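Fatty acid-binding protein homolog (PDB 6I8X) binds fatty acids inside a beta-barrel and may sequester potentially toxic fatty acids and their peroxidation products or help maintain the lipid layer of the eggshell. Local coordinates at residues K101-V113 with T117-D129. Numbering follows the deposited sequence.
Sequences KDPNTLTETHIKV and TDVETYEYRRDGD. With EDO (1,2-ethanediol), chain H.
Tyr124 lies alongside Leu106, whose CD2 sits above the rim of the ring 4.0 Å from Tyr124 CD2; at the edge of the ring, in its plane, the hydroxyl OH donates to Glu108 OE1 at 2.7 Å. Carboxylate and ring are nearly coplanar, 12° apart, and Glu108 reaches the phenol because its chain runs fully extended, with CG anti to the backbone N (chi1 179°). Its other oxygen, OE2, accepts from His110 NE2 at 2.7 Å, the nitrogen standing above the carboxylate plane while the oxygen lies in the imidazole plane. The carboxylate is thus held at both oxygens, and the row continues through His110 ND1 to His94 and through Tyr124 OH to Lys49, which lines the vaccenic acid pocket. Tyr122 and His110 form an offset edge-to-face pair, the edge of the tyrosine toward the imidazole face, with planes at 66° and Tyr122 CE2 3.6 Å from His110 CD2. On the reverse face, Thr109 OG1 and Thr121 OG1 share a hydrogen bond of 3.1 Å, and Ile111 CG1 lies beside Val119 CG2. Near the connecting turn, Lys112 NZ meets Asp118 OD2 at 2.8 Å from above the carboxylate plane, a salt bridge, while Asp118 OD1 is taken by Arg32. Paired backbone bonds, from Leu106–Tyr124 to His110–Glu120, make this an antiparallel beta hairpin of the FABP barrel, with the tyrosines, Glu108 and His110 on the face turned to the lipid-binding interior.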
loop_
_atom_site.group_PDB
_atom_site.type_symbol
_atom_site.label_atom_id
_atom_site.label_comp_id
_atom_site.label_asym_id
_atom_site.label_seq_id
_atom_site.Cartn_x
_atom_site.Cartn_y
_atom_site.Cartn_z
ATOM N N LYS A 101 -0.593 13.131 2.106
ATOM C CA LYS A 101 -1.152 13.917 3.219
ATOM C C LYS A 101 -0.230 15.118 3.458
ATOM O O LYS A 101 -0.668 16.138 3.957
ATOM C CB LYS A 101 -1.273 13.072 4.500
ATOM C CG LYS A 101 -2.641 12.460 4.709
ATOM C CD LYS A 101 -2.977 12.386 6.190
ATOM C CE LYS A 101 -4.431 12.679 6.458
ATOM N NZ LYS A 101 -4.670 12.985 7.895
ATOM N N ASP A 102 1.054 14.966 3.113
ATOM C CA ASP A 102 2.137 15.958 3.212
ATOM C C ASP A 102 3.337 15.304 2.502
ATOM O O ASP A 102 3.202 14.142 2.132
ATOM C CB ASP A 102 2.456 16.333 4.695
ATOM C CG ASP A 102 2.805 15.175 5.617
ATOM O OD1 ASP A 102 3.822 14.485 5.352
ATOM O OD2 ASP A 102 2.081 14.975 6.615
ATOM N N PRO A 103 4.497 15.974 2.290
ATOM C CA PRO A 103 5.605 15.314 1.558
ATOM C C PRO A 103 6.231 14.066 2.200
ATOM O O PRO A 103 6.965 13.333 1.529
ATOM C CB PRO A 103 6.649 16.425 1.410
ATOM C CG PRO A 103 6.299 17.446 2.451
ATOM C CD PRO A 103 4.816 17.389 2.589
ATOM N N ASN A 104 5.958 13.826 3.484
ATOM C CA ASN A 104 6.502 12.683 4.221
ATOM C C ASN A 104 5.461 11.546 4.400
ATOM O O ASN A 104 5.793 10.509 4.960
ATOM C CB ASN A 104 7.031 13.138 5.609
ATOM C CG ASN A 104 7.700 14.491 5.661
ATOM O OD1 ASN A 104 8.669 14.779 4.941
ATOM N ND2 ASN A 104 7.192 15.352 6.530
ATOM N N THR A 105 4.220 11.745 3.925
ATOM C CA THR A 105 3.104 10.816 4.123
ATOM C C THR A 105 2.333 10.424 2.861
ATOM O O THR A 105 1.523 11.195 2.344
ATOM C CB THR A 105 2.120 11.382 5.180
ATOM O OG1 THR A 105 2.849 11.892 6.288
ATOM C CG2 THR A 105 1.103 10.354 5.654
ATOM N N LEU A 106 2.488 9.170 2.461
ATOM C CA LEU A 106 1.735 8.607 1.351
ATOM C C LEU A 106 0.586 7.759 1.929
ATOM O O LEU A 106 0.799 6.960 2.838
ATOM C CB LEU A 106 2.667 7.773 0.460
ATOM C CG LEU A 106 2.058 6.851 -0.606
ATOM C CD1 LEU A 106 1.503 7.649 -1.770
ATOM C CD2 LEU A 106 3.135 5.900 -1.145
ATOM N N THR A 107 -0.639 7.988 1.447
ATOM C CA THR A 107 -1.796 7.204 1.871
ATOM C C THR A 107 -2.271 6.326 0.702
ATOM O O THR A 107 -1.962 6.614 -0.461
ATOM C CB THR A 107 -2.902 8.069 2.481
ATOM O OG1 THR A 107 -3.539 8.829 1.457
ATOM C CG2 THR A 107 -2.403 8.955 3.622
ATOM N N GLU A 108 -2.967 5.233 1.022
ATOM C CA GLU A 108 -3.503 4.277 0.069
ATOM C C GLU A 108 -4.822 3.823 0.672
ATOM O O GLU A 108 -4.852 3.148 1.710
ATOM C CB GLU A 108 -2.525 3.099 -0.120
ATOM C CG GLU A 108 -2.990 2.017 -1.080
ATOM C CD GLU A 108 -2.087 0.790 -1.174
ATOM O OE1 GLU A 108 -0.940 0.840 -0.677
ATOM O OE2 GLU A 108 -2.516 -0.221 -1.774
ATOM N N THR A 109 -5.912 4.226 0.037
ATOM C CA THR A 109 -7.247 3.935 0.501
ATOM C C THR A 109 -7.891 2.891 -0.397
ATOM O O THR A 109 -7.850 3.006 -1.622
ATOM C CB THR A 109 -8.037 5.254 0.604
ATOM O OG1 THR A 109 -7.244 6.190 1.346
ATOM C CG2 THR A 109 -9.423 5.080 1.275
ATOM N N HIS A 110 -8.472 1.864 0.231
ATOM C CA HIS A 110 -9.191 0.781 -0.432
ATOM C C HIS A 110 -10.637 0.812 -0.009
ATOM O O HIS A 110 -10.946 0.973 1.176
ATOM C CB HIS A 110 -8.601 -0.595 -0.084
ATOM C CG HIS A 110 -7.230 -0.832 -0.633
ATOM N ND1 HIS A 110 -6.951 -1.944 -1.414
ATOM C CD2 HIS A 110 -6.092 -0.122 -0.469
ATOM C CE1 HIS A 110 -5.667 -1.862 -1.718
ATOM N NE2 HIS A 110 -5.110 -0.779 -1.184
ATOM N N ILE A 111 -11.523 0.680 -0.994
ATOM C CA ILE A 111 -12.955 0.545 -0.782
ATOM C C ILE A 111 -13.318 -0.756 -1.492
ATOM O O ILE A 111 -13.016 -0.895 -2.672
ATOM C CB ILE A 111 -13.811 1.746 -1.297
ATOM C CG1 ILE A 111 -13.363 3.099 -0.687
ATOM C CG2 ILE A 111 -15.284 1.487 -1.021
ATOM C CD1 ILE A 111 -14.021 4.380 -1.338
ATOM N N LYS A 112 -13.950 -1.704 -0.793
ATOM C CA LYS A 112 -14.375 -2.944 -1.446
ATOM C C LYS A 112 -15.557 -2.646 -2.384
ATOM O O LYS A 112 -16.454 -1.887 -2.015
ATOM C CB LYS A 112 -14.703 -4.040 -0.417
ATOM C CG LYS A 112 -13.461 -4.727 0.090
ATOM C CD LYS A 112 -13.724 -5.634 1.268
ATOM C CE LYS A 112 -12.421 -6.150 1.836
ATOM N NZ LYS A 112 -12.612 -6.841 3.138
ATOM N N VAL A 113 -15.495 -3.160 -3.627
ATOM C CA VAL A 113 -16.538 -2.961 -4.635
ATOM C C VAL A 113 -17.845 -3.678 -4.198
ATOM O O VAL A 113 -18.934 -3.092 -4.275
ATOM C CB VAL A 113 -16.047 -3.362 -6.063
ATOM C CG1 VAL A 113 -17.204 -3.434 -7.068
ATOM C CG2 VAL A 113 -14.978 -2.396 -6.560
ATOM N N THR A 117 -19.076 -0.305 2.305
ATOM C CA THR A 117 -18.981 0.097 3.715
ATOM C C THR A 117 -17.583 -0.226 4.261
ATOM O O THR A 117 -17.159 0.357 5.259
ATOM C CB THR A 117 -20.100 -0.566 4.547
ATOM O OG1 THR A 117 -19.942 -1.986 4.514
ATOM C CG2 THR A 117 -21.503 -0.176 4.076
ATOM N N ASP A 118 -16.874 -1.164 3.604
ATOM C CA ASP A 118 -15.521 -1.548 3.985
ATOM C C ASP A 118 -14.479 -0.579 3.355
ATOM O O ASP A 118 -14.047 -0.772 2.214
ATOM C CB ASP A 118 -15.252 -3.017 3.620
ATOM C CG ASP A 118 -14.142 -3.657 4.435
ATOM O OD1 ASP A 118 -13.316 -2.910 5.008
ATOM O OD2 ASP A 118 -14.092 -4.906 4.492
ATOM N N VAL A 119 -14.126 0.480 4.111
ATOM C CA VAL A 119 -13.188 1.541 3.731
ATOM C C VAL A 119 -11.999 1.504 4.684
ATOM O O VAL A 119 -12.185 1.582 5.901
ATOM C CB VAL A 119 -13.853 2.949 3.728
ATOM C CG1 VAL A 119 -12.839 4.054 3.417
ATOM C CG2 VAL A 119 -15.024 3.011 2.752
ATOM N N GLU A 120 -10.779 1.418 4.131
ATOM C CA GLU A 120 -9.564 1.396 4.929
ATOM C C GLU A 120 -8.397 2.136 4.268
ATOM O O GLU A 120 -8.105 1.908 3.091
ATOM C CB GLU A 120 -9.171 -0.043 5.299
ATOM C CG GLU A 120 -7.870 -0.084 6.081
ATOM C CD GLU A 120 -7.563 -1.328 6.873
ATOM O OE1 GLU A 120 -7.776 -2.439 6.341
ATOM O OE2 GLU A 120 -7.020 -1.190 7.993
ATOM N N THR A 121 -7.708 2.984 5.059
ATOM C CA THR A 121 -6.531 3.738 4.642
ATOM C C THR A 121 -5.232 3.196 5.271
ATOM O O THR A 121 -5.168 2.989 6.494
ATOM C CB THR A 121 -6.740 5.241 4.914
ATOM O OG1 THR A 121 -7.949 5.660 4.276
ATOM C CG2 THR A 121 -5.569 6.108 4.409
ATOM N N TYR A 122 -4.195 3.000 4.430
ATOM C CA TYR A 122 -2.838 2.600 4.853
ATOM C C TYR A 122 -1.921 3.805 4.669
ATOM O O TYR A 122 -2.039 4.527 3.686
ATOM C CB TYR A 122 -2.287 1.411 4.051
ATOM C CG TYR A 122 -3.243 0.249 3.954
ATOM C CD1 TYR A 122 -3.657 -0.435 5.093
ATOM C CD2 TYR A 122 -3.777 -0.137 2.730
ATOM C CE1 TYR A 122 -4.540 -1.513 5.009
ATOM C CE2 TYR A 122 -4.693 -1.188 2.639
ATOM C CZ TYR A 122 -5.061 -1.883 3.780
ATOM O OH TYR A 122 -5.934 -2.942 3.691
ATOM N N GLU A 123 -1.002 4.006 5.603
ATOM C CA GLU A 123 -0.079 5.130 5.605
ATOM C C GLU A 123 1.366 4.649 5.442
ATOM O O GLU A 123 1.767 3.692 6.095
ATOM C CB GLU A 123 -0.277 5.878 6.921
ATOM C CG GLU A 123 0.646 7.052 7.179
ATOM C CD GLU A 123 0.525 7.632 8.578
ATOM O OE1 GLU A 123 -0.595 7.625 9.141
ATOM O OE2 GLU A 123 1.560 8.092 9.114
ATOM N N TYR A 124 2.144 5.312 4.562
ATOM C CA TYR A 124 3.541 4.985 4.349
ATOM C C TYR A 124 4.408 6.155 4.698
ATOM O O TYR A 124 4.117 7.292 4.318
ATOM C CB TYR A 124 3.849 4.562 2.918
ATOM C CG TYR A 124 3.111 3.351 2.416
ATOM C CD1 TYR A 124 3.691 2.087 2.476
ATOM C CD2 TYR A 124 1.896 3.483 1.739
ATOM C CE1 TYR A 124 3.079 0.981 1.891
ATOM C CE2 TYR A 124 1.265 2.379 1.168
ATOM C CZ TYR A 124 1.859 1.129 1.249
ATOM O OH TYR A 124 1.267 0.036 0.665
ATOM N N ARG A 125 5.515 5.868 5.406
ATOM C CA ARG A 125 6.470 6.882 5.812
ATOM C C ARG A 125 7.852 6.339 5.644
ATOM O O ARG A 125 8.064 5.147 5.787
ATOM C CB ARG A 125 6.238 7.293 7.276
ATOM C CG ARG A 125 4.930 8.052 7.526
ATOM C CD ARG A 125 4.810 8.547 8.957
ATOM N NE ARG A 125 5.755 9.627 9.238
ATOM C CZ ARG A 125 5.497 10.918 9.060
ATOM N NH1 ARG A 125 4.307 11.310 8.622
ATOM N NH2 ARG A 125 6.423 11.827 9.331
ATOM N N ARG A 126 8.789 7.198 5.296
ATOM C CA ARG A 126 10.182 6.793 5.198
ATOM C C ARG A 126 10.853 7.092 6.503
ATOM O O ARG A 126 10.629 8.150 7.075
ATOM C CB ARG A 126 10.922 7.484 4.045
ATOM C CG ARG A 126 10.746 6.784 2.715
ATOM C CD ARG A 126 11.383 5.396 2.622
ATOM N NE ARG A 126 12.837 5.369 2.848
ATOM C CZ ARG A 126 13.765 5.520 1.904
ATOM N NH1 ARG A 126 13.415 5.771 0.651
ATOM N NH2 ARG A 126 15.050 5.440 2.210
ATOM N N ASP A 127 11.659 6.150 6.991
ATOM C CA ASP A 127 12.432 6.317 8.206
ATOM C C ASP A 127 13.802 5.666 7.988
ATOM O O ASP A 127 13.969 4.457 8.205
ATOM C CB ASP A 127 11.704 5.728 9.420
ATOM C CG ASP A 127 12.421 6.041 10.711
ATOM O OD1 ASP A 127 13.140 7.070 10.755
ATOM O OD2 ASP A 127 12.303 5.237 11.667
ATOM N N GLY A 128 14.752 6.480 7.537
ATOM C CA GLY A 128 16.082 6.014 7.194
ATOM C C GLY A 128 15.955 5.119 5.981
ATOM O O GLY A 128 15.211 5.447 5.042
ATOM N N ASP A 129 16.554 3.931 6.048
ATOM C CA ASP A 129 16.512 2.953 4.945
ATOM C C ASP A 129 15.199 2.192 4.864
ATOM O O ASP A 129 15.074 1.278 4.060
ATOM C CB ASP A 129 17.688 1.970 5.054
ATOM C CG ASP A 129 19.008 2.695 5.077
ATOM O OD1 ASP A 129 19.313 3.412 4.077
ATOM O OD2 ASP A 129 19.688 2.644 6.128
HETATM C C1 EDO H . -3.931 4.328 10.014
HETATM O O1 EDO H . -3.623 4.916 8.759
HETATM C C2 EDO H . -2.668 4.289 10.921
HETATM O O2 EDO H . -2.063 5.569 10.937
HETATM O O HOH W 1 8.479 10.151 5.348
#